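TTHB210-like domain-containing protein (Thermus thermophilus, PDB 3VG8) is of unknown function but is controlled by the sigmaE/anti-sigmaE regulatory system and assembles into a novel homodecamer. Local coordinates at residues F[35-38]-F[42-45]; F[28-33]-F[58-63]. The protein carries 1 engineered substitution. One frame throughout, in Å; residues are numbered along the deposited sequence.

Overall arrangement
Contact 1 closes a beta hairpin near the middle of the chain, its centre about 7 Å from that of the chain. Contact 2 lies further out, about 13 Å from the chain centre, where the loop before strand 33-36 meets the short strand 60-61. Along the sequence contact 1 is nested inside the loop that contact 2 closes, because both of its segments fall between 28-33 and 58-63; segment 28-33 leads into the first hairpin strand. The two centres are about 19 Å apart. They still touch: Val-45 CG1 packs on Pro-32 CB at 3.5 Å. Contact 1 is mainly a joint within the subunit, while 58-63 also continues a sheet into another subunit.

Contact 1 (F[35-38]-F[42-45]); sequences AYDR and LVKV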
# COMPACT_ATOMS: atom_id res chain seq x y z
N ALA F 35 15.36 -30.39 -10.36
CA ALA F 35 16.06 -29.27 -9.75
C ALA F 35 15.72 -29.19 -8.27
O ALA F 35 14.55 -29.02 -7.90
CB ALA F 35 15.67 -27.96 -10.43
N TYR F 36 16.75 -29.29 -7.43
CA TYR F 36 16.60 -29.24 -5.99
C TYR F 36 17.11 -27.92 -5.42
O TYR F 36 17.99 -27.29 -6.02
CB TYR F 36 17.40 -30.38 -5.36
CG TYR F 36 16.88 -31.76 -5.72
CD1 TYR F 36 17.22 -32.37 -6.94
CD2 TYR F 36 16.01 -32.43 -4.86
CE1 TYR F 36 16.69 -33.61 -7.29
CE2 TYR F 36 15.47 -33.68 -5.20
CZ TYR F 36 15.82 -34.25 -6.42
OH TYR F 36 15.28 -35.47 -6.77
N ASP F 37 16.57 -27.50 -4.27
CA ASP F 37 17.06 -26.27 -3.66
C ASP F 37 18.22 -26.59 -2.71
O ASP F 37 18.69 -27.73 -2.65
CB ASP F 37 15.95 -25.50 -2.93
CG ASP F 37 15.28 -26.30 -1.83
OD1 ASP F 37 15.91 -27.24 -1.25
OD2 ASP F 37 14.11 -25.97 -1.52
N ARG F 38 18.70 -25.60 -1.98
CA ARG F 38 19.82 -25.82 -1.06
C ARG F 38 19.50 -26.76 0.09
O ARG F 38 20.41 -27.30 0.72
CB ARG F 38 20.33 -24.47 -0.51
CG ARG F 38 20.98 -23.55 -1.56
CD ARG F 38 21.72 -22.39 -0.89
NE ARG F 38 22.18 -21.35 -1.82
CZ ARG F 38 23.28 -21.43 -2.56
NH1 ARG F 38 24.05 -22.50 -2.50
NH2 ARG F 38 23.62 -20.43 -3.36
N LEU F 42 12.97 -31.12 -3.75
CA LEU F 42 12.74 -31.07 -5.19
C LEU F 42 11.82 -29.88 -5.50
O LEU F 42 10.69 -29.81 -5.02
CB LEU F 42 12.09 -32.36 -5.67
CG LEU F 42 11.70 -32.39 -7.15
CD1 LEU F 42 12.94 -32.26 -8.03
CD2 LEU F 42 10.97 -33.72 -7.45
N VAL F 43 12.32 -28.96 -6.32
CA VAL F 43 11.60 -27.75 -6.70
C VAL F 43 10.83 -27.90 -8.02
O VAL F 43 9.69 -27.41 -8.14
CB VAL F 43 12.60 -26.56 -6.83
CG1 VAL F 43 11.88 -25.29 -7.24
CG2 VAL F 43 13.27 -26.33 -5.48
N LYS F 44 11.44 -28.56 -8.99
CA LYS F 44 10.79 -28.71 -10.29
C LYS F 44 11.35 -29.82 -11.16
O LYS F 44 12.47 -30.27 -10.94
CB LYS F 44 10.82 -27.39 -11.07
CG LYS F 44 12.21 -26.83 -11.39
CD LYS F 44 12.06 -25.50 -12.16
CE LYS F 44 13.35 -24.70 -12.28
NZ LYS F 44 13.12 -23.34 -12.89
N VAL F 45 10.55 -30.22 -12.13
CA VAL F 45 10.83 -31.27 -13.09
C VAL F 45 10.89 -30.59 -14.47
O VAL F 45 9.90 -30.01 -14.93
CB VAL F 45 9.69 -32.29 -13.05
CG1 VAL F 45 9.91 -33.39 -14.06
CG2 VAL F 45 9.60 -32.86 -11.64
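A classic beta bulge marks this end of the antiparallel hairpin between strands 33-36 and 42-50, with Val-43 and Lys-44 both set against Ala-35. Ala-35 N donates to Lys-44 O at 3.0 Å, nearly straight at 174°. Ala-35 O takes two amides: Val-43 N at 2.7 Å and, weakly, Lys-44 N at 3.3 Å. This shared acceptor absorbs the extra residue, and the register shifts by one before Tyr-36 pairs with Leu-42. On one face of the sheet, Ala-35 CB meets Lys-44 CG at 3.8 Å. The lysine then extends away, and NZ makes salt bridges to Glu-107 and Glu-98.

On the other face, Leu-42 reaches over the Tyr-36 ring. Its CG lies opposite the backbone N (chi1 176°), and CD1 sits 4.0 Å from the ring centroid in a CH-pi contact, 16° off the ring normal. Leu-42 CB adds an approach of 3.7 Å to Tyr-36 CE2 at the rim. Tyr-36 also packs on Val-3 of a second subunit. Replacing Tyr-36 with an alanine would probably leave Leu-42 CD1 without the ring face it rests on and open a gap beside that Val-3.

Past the bulge, Asp-37 turns its carboxylate back into the turn, where OD1 accepts the amides of Ala-39 and Asn-41. Val-43 CG2 lies across the Asp-37 side chain, 3.8 Å from its CB.

Contact 2 (F[28-33]-F[58-63]); sequences LPEGPF and HKYVDI
Glu-30 and Tyr-60 meet at the rim of the tyrosine ring. Glu-30 CG is anti to its own carbonyl carbon, and the chain then bends at chi2 (87°). The bend brings OE1 to 3.4 Å from Tyr-60 CE1, at the ring edge and near its plane. Glu-30 CG follows at 3.7 Å from the same CE1. The carboxylate is not coplanar with the ring; the two planes are 71° apart. A water also lies in the plane of the ring, at its edge, and bridges the two polar ends. It donates to Glu-30 OE1 at 2.5 Å and is hydrogen-bonded to Tyr-60 OH at 2.5 Å. Both distances are so short that the exact position of the water is doubtful.

Tyr-60 CG is likewise anti to its carbonyl carbon (chi1 -75°), which points the ring at the glutamate. The ring is braced from within its own segment. The His-58 imidazole turns an edge to one face of the phenol ring, with CD2 3.3 Å above the plane and over its centre. Strand 60-61 borders a neighbouring subunit. Tyr-60, and past the corner at Asp-62 also Ile-63, pair in an antiparallel ladder with a strand of that subunit, so the sheet runs on across the interface. Tyr-95 OH of the same neighbour bonds to His-58 O.

In 28-33, cis peptide bonds precede both Pro-29 and Pro-32. A beta carbon on Gly-31 would collide with the carbonyl O of Glu-30. The Glu-30 backbone is hydrogen-bonded to Met-48 of strand 42-50. Near the root of the Glu-30 side chain, CB comes within 4.4 Å of Ile-63 CG2, a loose apolar touch.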
# COMPACT_ATOMS: atom_id res chain seq x y z
N LEU F 28 18.23 -38.80 -21.38
CA LEU F 28 18.65 -37.67 -22.19
C LEU F 28 18.30 -37.94 -23.65
O LEU F 28 18.19 -39.09 -24.05
CB LEU F 28 20.16 -37.45 -22.05
CG LEU F 28 20.59 -36.97 -20.66
CD1 LEU F 28 22.10 -36.88 -20.57
CD2 LEU F 28 19.96 -35.61 -20.41
N PRO F 29 18.15 -36.88 -24.47
CA PRO F 29 18.29 -35.46 -24.16
C PRO F 29 17.08 -34.82 -23.47
O PRO F 29 17.20 -33.77 -22.83
CB PRO F 29 18.54 -34.84 -25.53
CG PRO F 29 17.56 -35.63 -26.38
CD PRO F 29 17.80 -37.06 -25.90
N GLU F 30 15.91 -35.44 -23.60
CA GLU F 30 14.70 -34.88 -23.00
C GLU F 30 14.67 -34.81 -21.48
O GLU F 30 14.16 -33.85 -20.91
CB GLU F 30 13.46 -35.64 -23.44
CG GLU F 30 13.17 -35.57 -24.92
CD GLU F 30 13.90 -36.66 -25.69
OE1 GLU F 30 13.76 -36.69 -26.93
OE2 GLU F 30 14.59 -37.49 -25.05
N GLY F 31 15.16 -35.86 -20.82
CA GLY F 31 15.15 -35.89 -19.38
C GLY F 31 13.97 -36.67 -18.83
O GLY F 31 13.65 -37.73 -19.35
N PRO F 32 13.23 -36.12 -17.85
CA PRO F 32 13.39 -34.81 -17.22
C PRO F 32 14.53 -34.59 -16.22
O PRO F 32 15.07 -35.53 -15.64
CB PRO F 32 12.03 -34.59 -16.57
CG PRO F 32 11.70 -35.96 -16.08
CD PRO F 32 12.11 -36.86 -17.24
N PHE F 33 14.89 -33.32 -16.06
CA PHE F 33 15.91 -32.91 -15.12
C PHE F 33 15.16 -32.55 -13.83
O PHE F 33 14.05 -31.99 -13.86
CB PHE F 33 16.66 -31.68 -15.61
CG PHE F 33 17.59 -31.95 -16.75
CD1 PHE F 33 17.09 -32.30 -18.00
CD2 PHE F 33 18.97 -31.80 -16.59
CE1 PHE F 33 17.96 -32.49 -19.08
CE2 PHE F 33 19.85 -31.99 -17.66
CZ PHE F 33 19.34 -32.34 -18.90
N HIS F 58 7.11 -33.71 -34.20
CA HIS F 58 7.52 -34.92 -33.50
C HIS F 58 6.50 -35.23 -32.39
O HIS F 58 6.01 -34.33 -31.70
CB HIS F 58 8.90 -34.72 -32.86
CG HIS F 58 9.41 -35.93 -32.17
ND1 HIS F 58 10.10 -36.93 -32.84
CD2 HIS F 58 9.29 -36.36 -30.89
CE1 HIS F 58 10.37 -37.91 -32.00
NE2 HIS F 58 9.89 -37.59 -30.81
N LYS F 59 6.17 -36.50 -32.22
CA LYS F 59 5.23 -36.89 -31.19
C LYS F 59 5.97 -37.44 -29.99
O LYS F 59 6.62 -38.49 -30.07
CB LYS F 59 4.23 -37.94 -31.71
CG LYS F 59 3.28 -37.38 -32.75
CD LYS F 59 2.28 -38.42 -33.26
CE LYS F 59 1.25 -38.80 -32.21
NZ LYS F 59 1.86 -39.53 -31.07
N TYR F 60 5.87 -36.72 -28.88
CA TYR F 60 6.51 -37.13 -27.64
C TYR F 60 5.43 -37.79 -26.81
O TYR F 60 4.49 -37.12 -26.35
CB TYR F 60 7.05 -35.91 -26.91
CG TYR F 60 8.31 -35.32 -27.50
CD1 TYR F 60 9.56 -35.89 -27.24
CD2 TYR F 60 8.26 -34.18 -28.27
CE1 TYR F 60 10.71 -35.33 -27.73
CE2 TYR F 60 9.42 -33.61 -28.78
CZ TYR F 60 10.64 -34.18 -28.50
OH TYR F 60 11.79 -33.59 -28.99
N VAL F 61 5.54 -39.11 -26.63
CA VAL F 61 4.54 -39.85 -25.87
C VAL F 61 5.17 -40.59 -24.71
O VAL F 61 6.29 -41.11 -24.84
CB VAL F 61 3.81 -40.86 -26.77
CG1 VAL F 61 2.64 -41.50 -26.02
CG2 VAL F 61 3.31 -40.18 -28.03
N ASP F 62 4.46 -40.62 -23.58
CA ASP F 62 4.92 -41.33 -22.39
C ASP F 62 6.33 -40.89 -21.99
O ASP F 62 7.20 -41.73 -21.80
CB ASP F 62 4.93 -42.84 -22.65
CG ASP F 62 4.97 -43.67 -21.36
OD1 ASP F 62 5.40 -44.84 -21.43
OD2 ASP F 62 4.55 -43.18 -20.28
N ILE F 63 6.55 -39.59 -21.87
CA ILE F 63 7.88 -39.09 -21.52
C ILE F 63 8.04 -38.90 -20.01
O ILE F 63 7.08 -38.53 -19.31
CB ILE F 63 8.16 -37.74 -22.25
CG1 ILE F 63 7.87 -37.90 -23.73
CG2 ILE F 63 9.61 -37.33 -22.09
CD1 ILE F 63 8.75 -38.94 -24.41
O HOH W 1 13.93 -34.58 -28.30